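Local coordinates for protein putative transcriptional regulator (PDB 3QI7) that is of unknown function but has a periplasmic binding protein-like fold, consistent with binding a small ligand such as a sugar, at residues A[327-339]-A[350-362]. Residues are numbered along the deposited sequence; the frame is centred on the assembly and turned at random. Where two conformers were deposited one is given.
Sequences TQEDVCDPDYLEA and EFTPLTEVLYNYQ
Phe-351 N donates to Glu-338 OE2 across 2.9 Å in a nearly straight bond (170°), showing how a helix side chain can hold the backbone of an edge strand. The N-H comes to OE2 on the anti side, with the nitrogen 26° out of the carboxylate plane. Glu-338 CG stands anti to its carbonyl carbon (chi1 -69°), and the extended chain passes the edge of the Phe-351 ring, Glu-338 CG lying 3.6 Å from Phe-351 CD1. Over one face of that ring sits Leu-337 CB, 3.7 Å from the centroid and almost on the ring normal, a CH-pi contact. Helix 334-345 thus packs on the antiparallel hairpin of strands 349-353 and 361-370, at the margin of the mixed sheet of a periplasmic binding protein-like domain. Pro-334 CB rests 3.3 Å from Phe-351 O. Where the hairpin loop rejoins the strand, Gln-362 NE2 donates a hydrogen bond to Tyr-359 O (3.0 Å). The Tyr-359 ring brings CD1 to 3.6 Å from Cys-332 CB, while its OH lies against the CG methylenes of Gln-328 and Glu-329. Cys-332 SG leans on Asn-360 CA, and the Asn-360 amide is hydrogen-bonded through OD1 to the Ser-129 hydroxyl and through ND2 to the Asp-133 backbone carbonyl.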
# COMPACT_ATOMS: atom_id res chain seq x y z
N THR A 327 -4.98 4.94 -23.81
CA THR A 327 -5.03 6.15 -23.01
C THR A 327 -5.87 5.88 -21.74
O THR A 327 -6.39 4.76 -21.54
CB THR A 327 -5.63 7.33 -23.83
OG1 THR A 327 -6.97 6.99 -24.22
CG2 THR A 327 -4.78 7.64 -25.10
N GLN A 328 -6.00 6.89 -20.88
CA GLN A 328 -6.69 6.74 -19.58
C GLN A 328 -8.11 6.17 -19.74
O GLN A 328 -8.57 5.42 -18.90
CB GLN A 328 -6.76 8.09 -18.85
CG GLN A 328 -7.55 9.19 -19.65
CD GLN A 328 -7.37 10.60 -19.13
OE1 GLN A 328 -6.94 10.82 -18.01
NE2 GLN A 328 -7.73 11.58 -19.95
N GLU A 329 -8.80 6.52 -20.83
CA GLU A 329 -10.17 6.07 -21.04
C GLU A 329 -10.22 4.57 -21.21
O GLU A 329 -11.19 3.95 -20.80
CB GLU A 329 -10.83 6.69 -22.29
CG GLU A 329 -10.98 8.20 -22.25
CD GLU A 329 -9.78 8.92 -22.88
OE1 GLU A 329 -8.67 8.34 -22.88
OE2 GLU A 329 -9.96 10.06 -23.36
N ASP A 330 -9.19 3.99 -21.82
CA ASP A 330 -9.15 2.54 -22.12
C ASP A 330 -8.92 1.68 -20.89
O ASP A 330 -9.42 0.55 -20.82
CB ASP A 330 -8.05 2.22 -23.10
CG ASP A 330 -8.24 2.87 -24.44
OD1 ASP A 330 -9.33 2.71 -25.02
OD2 ASP A 330 -7.29 3.53 -24.91
N VAL A 331 -8.18 2.20 -19.92
CA VAL A 331 -7.75 1.38 -18.77
C VAL A 331 -8.42 1.74 -17.44
O VAL A 331 -8.48 0.89 -16.56
CB VAL A 331 -6.18 1.35 -18.61
CG1 VAL A 331 -5.50 0.92 -19.94
CG2 VAL A 331 -5.62 2.68 -18.12
N CYS A 332 -8.93 2.96 -17.29
CA CYS A 332 -9.48 3.40 -16.01
C CYS A 332 -10.95 2.97 -15.90
O CYS A 332 -11.87 3.75 -16.15
CB CYS A 332 -9.30 4.90 -15.82
SG CYS A 332 -7.59 5.41 -15.66
N ASP A 333 -11.12 1.70 -15.52
CA ASP A 333 -12.42 1.05 -15.39
C ASP A 333 -12.23 -0.12 -14.42
O ASP A 333 -11.29 -0.88 -14.58
CB ASP A 333 -12.86 0.53 -16.75
CG ASP A 333 -13.99 -0.51 -16.68
OD1 ASP A 333 -15.15 -0.12 -16.49
OD2 ASP A 333 -13.72 -1.72 -16.83
N PRO A 334 -13.10 -0.26 -13.40
CA PRO A 334 -12.87 -1.31 -12.38
C PRO A 334 -12.72 -2.73 -12.95
O PRO A 334 -11.81 -3.47 -12.53
CB PRO A 334 -14.13 -1.23 -11.52
CG PRO A 334 -14.58 0.15 -11.66
CD PRO A 334 -14.31 0.52 -13.07
N ASP A 335 -13.57 -3.12 -13.90
CA ASP A 335 -13.50 -4.47 -14.51
C ASP A 335 -12.19 -4.69 -15.26
O ASP A 335 -11.56 -5.74 -15.12
CB ASP A 335 -14.69 -4.77 -15.44
CG ASP A 335 -16.01 -4.99 -14.67
OD1 ASP A 335 -15.99 -5.33 -13.46
OD2 ASP A 335 -17.07 -4.81 -15.31
N TYR A 336 -11.76 -3.68 -16.00
CA TYR A 336 -10.49 -3.76 -16.70
C TYR A 336 -9.31 -3.95 -15.73
O TYR A 336 -8.47 -4.83 -15.91
CB TYR A 336 -10.26 -2.52 -17.58
CG TYR A 336 -8.97 -2.62 -18.33
CD1 TYR A 336 -7.78 -2.25 -17.73
CD2 TYR A 336 -8.94 -3.13 -19.63
CE1 TYR A 336 -6.58 -2.37 -18.40
CE2 TYR A 336 -7.74 -3.25 -20.31
CZ TYR A 336 -6.57 -2.88 -19.68
OH TYR A 336 -5.37 -2.98 -20.32
N LEU A 337 -9.27 -3.14 -14.68
CA LEU A 337 -8.15 -3.17 -13.73
C LEU A 337 -8.14 -4.44 -12.85
O LEU A 337 -7.07 -4.98 -12.52
CB LEU A 337 -8.18 -1.90 -12.87
CG LEU A 337 -7.89 -0.61 -13.63
CD1 LEU A 337 -8.40 0.61 -12.85
CD2 LEU A 337 -6.40 -0.52 -13.95
N GLU A 338 -9.32 -4.93 -12.50
CA GLU A 338 -9.44 -6.19 -11.78
C GLU A 338 -8.96 -7.37 -12.64
O GLU A 338 -8.21 -8.23 -12.16
CB GLU A 338 -10.87 -6.39 -11.25
CG GLU A 338 -11.18 -5.40 -10.15
CD GLU A 338 -12.65 -5.33 -9.75
OE1 GLU A 338 -13.41 -6.31 -9.95
OE2 GLU A 338 -13.01 -4.26 -9.22
N ALA A 339 -9.39 -7.42 -13.90
CA ALA A 339 -8.94 -8.50 -14.78
C ALA A 339 -7.42 -8.43 -14.99
O ALA A 339 -6.74 -9.47 -14.99
CB ALA A 339 -9.72 -8.48 -16.13
N GLU A 350 -10.57 -5.24 -5.70
CA GLU A 350 -11.73 -4.43 -6.06
C GLU A 350 -11.30 -2.99 -6.21
O GLU A 350 -10.68 -2.41 -5.31
CB GLU A 350 -12.86 -4.56 -5.03
CG GLU A 350 -14.19 -3.85 -5.42
CD GLU A 350 -15.21 -3.81 -4.27
OE1 GLU A 350 -15.17 -4.72 -3.42
OE2 GLU A 350 -16.04 -2.88 -4.20
N PHE A 351 -11.65 -2.41 -7.37
CA PHE A 351 -11.30 -1.04 -7.73
C PHE A 351 -12.56 -0.17 -7.76
O PHE A 351 -13.60 -0.59 -8.28
CB PHE A 351 -10.63 -0.98 -9.12
CG PHE A 351 -9.19 -1.46 -9.15
CD1 PHE A 351 -8.90 -2.84 -9.13
CD2 PHE A 351 -8.15 -0.58 -9.25
CE1 PHE A 351 -7.58 -3.29 -9.17
CE2 PHE A 351 -6.82 -1.04 -9.27
CZ PHE A 351 -6.55 -2.38 -9.24
N THR A 352 -12.46 1.03 -7.21
CA THR A 352 -13.59 1.93 -7.08
C THR A 352 -13.23 3.33 -7.58
O THR A 352 -12.24 3.89 -7.12
CB THR A 352 -13.99 2.03 -5.59
OG1 THR A 352 -14.24 0.72 -5.08
CG2 THR A 352 -15.23 2.92 -5.40
N PRO A 353 -14.02 3.92 -8.51
CA PRO A 353 -13.62 5.27 -8.91
C PRO A 353 -13.82 6.31 -7.80
O PRO A 353 -14.70 6.16 -6.94
CB PRO A 353 -14.55 5.57 -10.12
CG PRO A 353 -15.76 4.72 -9.89
CD PRO A 353 -15.15 3.43 -9.31
N LEU A 354 -13.04 7.38 -7.82
CA LEU A 354 -13.20 8.50 -6.85
C LEU A 354 -14.61 9.08 -6.85
O LEU A 354 -15.20 9.26 -5.80
CB LEU A 354 -12.18 9.61 -7.13
CG LEU A 354 -12.10 10.77 -6.12
CD1 LEU A 354 -11.74 10.26 -4.70
CD2 LEU A 354 -11.10 11.79 -6.62
N THR A 355 -15.11 9.41 -8.03
CA THR A 355 -16.49 9.69 -8.26
C THR A 355 -16.83 9.11 -9.65
O THR A 355 -15.94 8.76 -10.41
CB THR A 355 -16.81 11.22 -8.26
OG1 THR A 355 -16.20 11.86 -9.40
CG2 THR A 355 -16.33 11.90 -6.96
N GLU A 356 -18.11 9.04 -9.98
CA GLU A 356 -18.48 8.51 -11.28
C GLU A 356 -17.81 9.32 -12.40
O GLU A 356 -17.37 8.77 -13.41
CB GLU A 356 -20.00 8.42 -11.44
CG GLU A 356 -20.70 9.75 -11.64
CD GLU A 356 -22.21 9.65 -11.65
OE1 GLU A 356 -22.75 8.52 -11.69
OE2 GLU A 356 -22.85 10.73 -11.63
N VAL A 357 -17.69 10.63 -12.21
CA VAL A 357 -17.08 11.48 -13.22
C VAL A 357 -15.55 11.40 -13.22
O VAL A 357 -14.95 11.36 -14.29
CB VAL A 357 -17.54 12.94 -13.07
CG1 VAL A 357 -16.69 13.89 -13.93
CG2 VAL A 357 -19.03 13.04 -13.43
N LEU A 358 -14.94 11.34 -12.02
CA LEU A 358 -13.47 11.23 -11.87
C LEU A 358 -13.06 9.77 -11.96
O LEU A 358 -12.57 9.16 -11.00
CB LEU A 358 -12.99 11.89 -10.56
CG LEU A 358 -13.47 13.34 -10.33
CD1 LEU A 358 -12.90 13.94 -9.03
CD2 LEU A 358 -13.11 14.19 -11.54
N TYR A 359 -13.27 9.21 -13.15
CA TYR A 359 -13.05 7.78 -13.37
C TYR A 359 -11.57 7.44 -13.39
O TYR A 359 -11.18 6.28 -13.16
CB TYR A 359 -13.74 7.37 -14.68
CG TYR A 359 -13.03 7.93 -15.86
CD1 TYR A 359 -11.94 7.26 -16.41
CD2 TYR A 359 -13.39 9.15 -16.40
CE1 TYR A 359 -11.24 7.77 -17.47
CE2 TYR A 359 -12.70 9.68 -17.47
CZ TYR A 359 -11.65 8.99 -18.01
OH TYR A 359 -10.96 9.50 -19.06
N ASN A 360 -10.72 8.43 -13.66
CA ASN A 360 -9.29 8.18 -13.79
C ASN A 360 -8.55 8.20 -12.44
O ASN A 360 -7.31 8.22 -12.41
CB ASN A 360 -8.62 9.10 -14.81
CG ASN A 360 -8.51 10.51 -14.35
OD1 ASN A 360 -9.43 11.01 -13.71
ND2 ASN A 360 -7.38 11.16 -14.62
N TYR A 361 -9.31 8.20 -11.34
CA TYR A 361 -8.71 7.97 -10.02
C TYR A 361 -9.41 6.75 -9.50
O TYR A 361 -10.62 6.77 -9.35
CB TYR A 361 -8.86 9.19 -9.07
CG TYR A 361 -8.14 8.94 -7.75
CD1 TYR A 361 -8.60 7.96 -6.88
CD2 TYR A 361 -6.97 9.62 -7.41
CE1 TYR A 361 -7.92 7.66 -5.70
CE2 TYR A 361 -6.29 9.31 -6.24
CZ TYR A 361 -6.79 8.35 -5.38
OH TYR A 361 -6.18 8.03 -4.19
N GLN A 362 -8.67 5.67 -9.24
CA GLN A 362 -9.27 4.41 -8.84
C GLN A 362 -8.62 3.95 -7.56
O GLN A 362 -7.39 3.93 -7.50
CB GLN A 362 -9.07 3.35 -9.93
CG GLN A 362 -9.91 3.61 -11.22
CD GLN A 362 -11.36 3.19 -11.13
OE1 GLN A 362 -11.72 2.33 -10.33
NE2 GLN A 362 -12.22 3.75 -12.02